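Local coordinates for protein glutathione S-transferase (Pseudomonas fluorescens, PDB 3M3M) that binds glutathione and probably catalyses its transfer to electrophilic substrates, at residues T91-W96 against H156-D161. Residues are numbered along the deposited sequence; the frame is centred on the assembly and turned at random.
Sequences TQVLQW and HYSIAD
V93 and W96 of the long helix 87-117 pack against S158, I159 and A160 at the capped start of helix 159-168, a buried, mainly apolar contact inside the helical domain. It illustrates how a small residue lets two helices come close: V93 and A160 lie at the nearest backbone approach, CA to CA 5.1 Å. The methyl CB of A160 sits 3.5 Å from W96 CB and also faces the backbone carbonyl of V93, while the indole leads away to meet F99 edge-to-face.

V93 straddles the helix start with its two methyls. V93 CG1, anti to the backbone N (chi1 162°), meets I159 CG1 at a tight 3.4 Å, the two side chains crossing at about a right angle; V93 CG2 rests on the S158 hydroxymethyl, 3.6 Å from S158 OG. S158 OG caps the helix by accepting from A160 N at 3.1 Å. D161 OD2 accepts from S158 N at 2.9 Å through its anti lone pair. The other carboxylate oxygen, OD1, is held by L152 N and W187 NE1, so both carboxylate oxygens have donors. I159 also reaches M21 of helix 13-24 and L73 of helix 69-77, tying this junction to the thioredoxin-like domain.

S158 as N-cap and D161 three residues on form a capping box, matching the N-capping box characteristic of the glutathione S-transferase C-terminal domain.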
loop_
_atom_site.group_PDB
_atom_site.type_symbol
_atom_site.label_atom_id
_atom_site.label_comp_id
_atom_site.label_asym_id
_atom_site.label_seq_id
_atom_site.Cartn_x
_atom_site.Cartn_y
_atom_site.Cartn_z
ATOM N N THR A 91 -10.469 -11.148 -10.319
ATOM C CA THR A 91 -10.453 -11.906 -9.032
ATOM C C THR A 91 -9.016 -12.092 -8.548
ATOM O O THR A 91 -8.717 -11.958 -7.323
ATOM C CB THR A 91 -11.159 -13.271 -9.221
ATOM O OG1 THR A 91 -12.508 -12.959 -9.606
ATOM C CG2 THR A 91 -11.183 -14.038 -7.849
ATOM N N GLN A 92 -8.090 -12.336 -9.486
ATOM C CA GLN A 92 -6.708 -12.490 -9.045
ATOM C C GLN A 92 -6.112 -11.207 -8.491
ATOM O O GLN A 92 -5.293 -11.267 -7.576
ATOM C CB GLN A 92 -5.795 -13.052 -10.147
ATOM C CG GLN A 92 -6.276 -14.576 -10.349
ATOM C CD GLN A 92 -5.630 -15.324 -11.469
ATOM O OE1 GLN A 92 -5.573 -14.853 -12.607
ATOM N NE2 GLN A 92 -5.218 -16.591 -11.170
ATOM N N VAL A 93 -6.440 -10.078 -9.117
ATOM C CA VAL A 93 -6.019 -8.782 -8.541
ATOM C C VAL A 93 -6.564 -8.653 -7.086
ATOM O O VAL A 93 -5.807 -8.308 -6.165
ATOM C CB VAL A 93 -6.491 -7.619 -9.450
ATOM C CG1 VAL A 93 -6.481 -6.253 -8.669
ATOM C CG2 VAL A 93 -5.636 -7.646 -10.731
ATOM N N LEU A 94 -7.844 -8.993 -6.877
ATOM C CA LEU A 94 -8.445 -8.853 -5.499
ATOM C C LEU A 94 -7.793 -9.863 -4.597
ATOM O O LEU A 94 -7.539 -9.535 -3.475
ATOM C CB LEU A 94 -9.991 -9.096 -5.509
ATOM C CG LEU A 94 -10.690 -7.949 -6.292
ATOM C CD1 LEU A 94 -12.189 -8.297 -6.435
ATOM C CD2 LEU A 94 -10.584 -6.607 -5.507
ATOM N N GLN A 95 -7.416 -11.033 -5.108
ATOM C CA GLN A 95 -6.748 -12.037 -4.259
ATOM C C GLN A 95 -5.473 -11.419 -3.685
ATOM O O GLN A 95 -5.236 -11.537 -2.512
ATOM C CB GLN A 95 -6.422 -13.253 -5.167
ATOM C CG GLN A 95 -5.536 -14.263 -4.545
ATOM C CD GLN A 95 -5.088 -15.232 -5.629
ATOM O OE1 GLN A 95 -5.815 -16.161 -6.013
ATOM N NE2 GLN A 95 -3.866 -14.985 -6.166
ATOM N N TRP A 96 -4.612 -10.850 -4.540
ATOM C CA TRP A 96 -3.392 -10.281 -4.036
ATOM C C TRP A 96 -3.673 -9.098 -3.052
ATOM O O TRP A 96 -2.903 -8.904 -2.130
ATOM C CB TRP A 96 -2.486 -9.822 -5.226
ATOM C CG TRP A 96 -1.873 -10.988 -5.875
ATOM C CD1 TRP A 96 -2.276 -11.526 -7.073
ATOM C CD2 TRP A 96 -0.915 -11.881 -5.316
ATOM N NE1 TRP A 96 -1.593 -12.701 -7.340
ATOM C CE2 TRP A 96 -0.708 -12.921 -6.297
ATOM C CE3 TRP A 96 -0.133 -11.872 -4.126
ATOM C CZ2 TRP A 96 0.182 -13.975 -6.091
ATOM C CZ3 TRP A 96 0.765 -12.961 -3.929
ATOM C CH2 TRP A 96 0.916 -13.973 -4.934
ATOM N N HIS A 156 0.551 -7.659 -16.797
ATOM C CA HIS A 156 0.075 -6.277 -16.802
ATOM C C HIS A 156 0.161 -5.757 -15.330
ATOM O O HIS A 156 -0.384 -6.380 -14.403
ATOM C CB HIS A 156 -1.362 -6.183 -17.302
ATOM C CG HIS A 156 -1.494 -6.619 -18.740
ATOM N ND1 HIS A 156 -1.102 -5.816 -19.786
ATOM C CD2 HIS A 156 -1.814 -7.820 -19.289
ATOM C CE1 HIS A 156 -1.267 -6.453 -20.933
ATOM N NE2 HIS A 156 -1.689 -7.683 -20.661
ATOM N N TYR A 157 0.832 -4.603 -15.193
ATOM C CA TYR A 157 0.860 -3.855 -13.923
ATOM C C TYR A 157 -0.534 -3.512 -13.537
ATOM O O TYR A 157 -1.347 -3.010 -14.370
ATOM C CB TYR A 157 1.702 -2.576 -14.231
ATOM C CG TYR A 157 1.956 -1.641 -13.089
ATOM C CD1 TYR A 157 2.100 -2.099 -11.758
ATOM C CD2 TYR A 157 2.194 -0.283 -13.355
ATOM C CE1 TYR A 157 2.373 -1.161 -10.722
ATOM C CE2 TYR A 157 2.471 0.656 -12.341
ATOM C CZ TYR A 157 2.588 0.172 -11.032
ATOM O OH TYR A 157 2.856 1.063 -10.052
ATOM N N SER A 158 -0.881 -3.793 -12.234
ATOM C CA SER A 158 -2.288 -3.583 -11.788
ATOM C C SER A 158 -2.259 -3.048 -10.357
ATOM O O SER A 158 -1.185 -2.923 -9.720
ATOM C CB SER A 158 -3.016 -4.949 -11.749
ATOM O OG SER A 158 -2.518 -5.774 -10.693
ATOM N N ILE A 159 -3.464 -2.820 -9.808
ATOM C CA ILE A 159 -3.532 -2.321 -8.434
ATOM C C ILE A 159 -3.134 -3.396 -7.438
ATOM O O ILE A 159 -2.953 -3.076 -6.293
ATOM C CB ILE A 159 -4.993 -1.803 -8.083
ATOM C CG1 ILE A 159 -6.090 -2.870 -8.354
ATOM C CG2 ILE A 159 -5.255 -0.545 -9.002
ATOM C CD1 ILE A 159 -7.538 -2.287 -7.997
ATOM N N ALA A 160 -3.000 -4.660 -7.866
ATOM C CA ALA A 160 -2.369 -5.632 -6.901
ATOM C C ALA A 160 -0.902 -5.282 -6.695
ATOM O O ALA A 160 -0.412 -5.357 -5.574
ATOM C CB ALA A 160 -2.433 -7.078 -7.449
ATOM N N ASP A 161 -0.185 -4.948 -7.763
ATOM C CA ASP A 161 1.248 -4.550 -7.594
ATOM C C ASP A 161 1.330 -3.278 -6.779
ATOM O O ASP A 161 2.203 -3.159 -5.958
ATOM C CB ASP A 161 1.831 -4.307 -9.014
ATOM C CG ASP A 161 1.720 -5.571 -9.905
ATOM O OD1 ASP A 161 2.355 -6.602 -9.624
ATOM O OD2 ASP A 161 0.957 -5.510 -10.871
#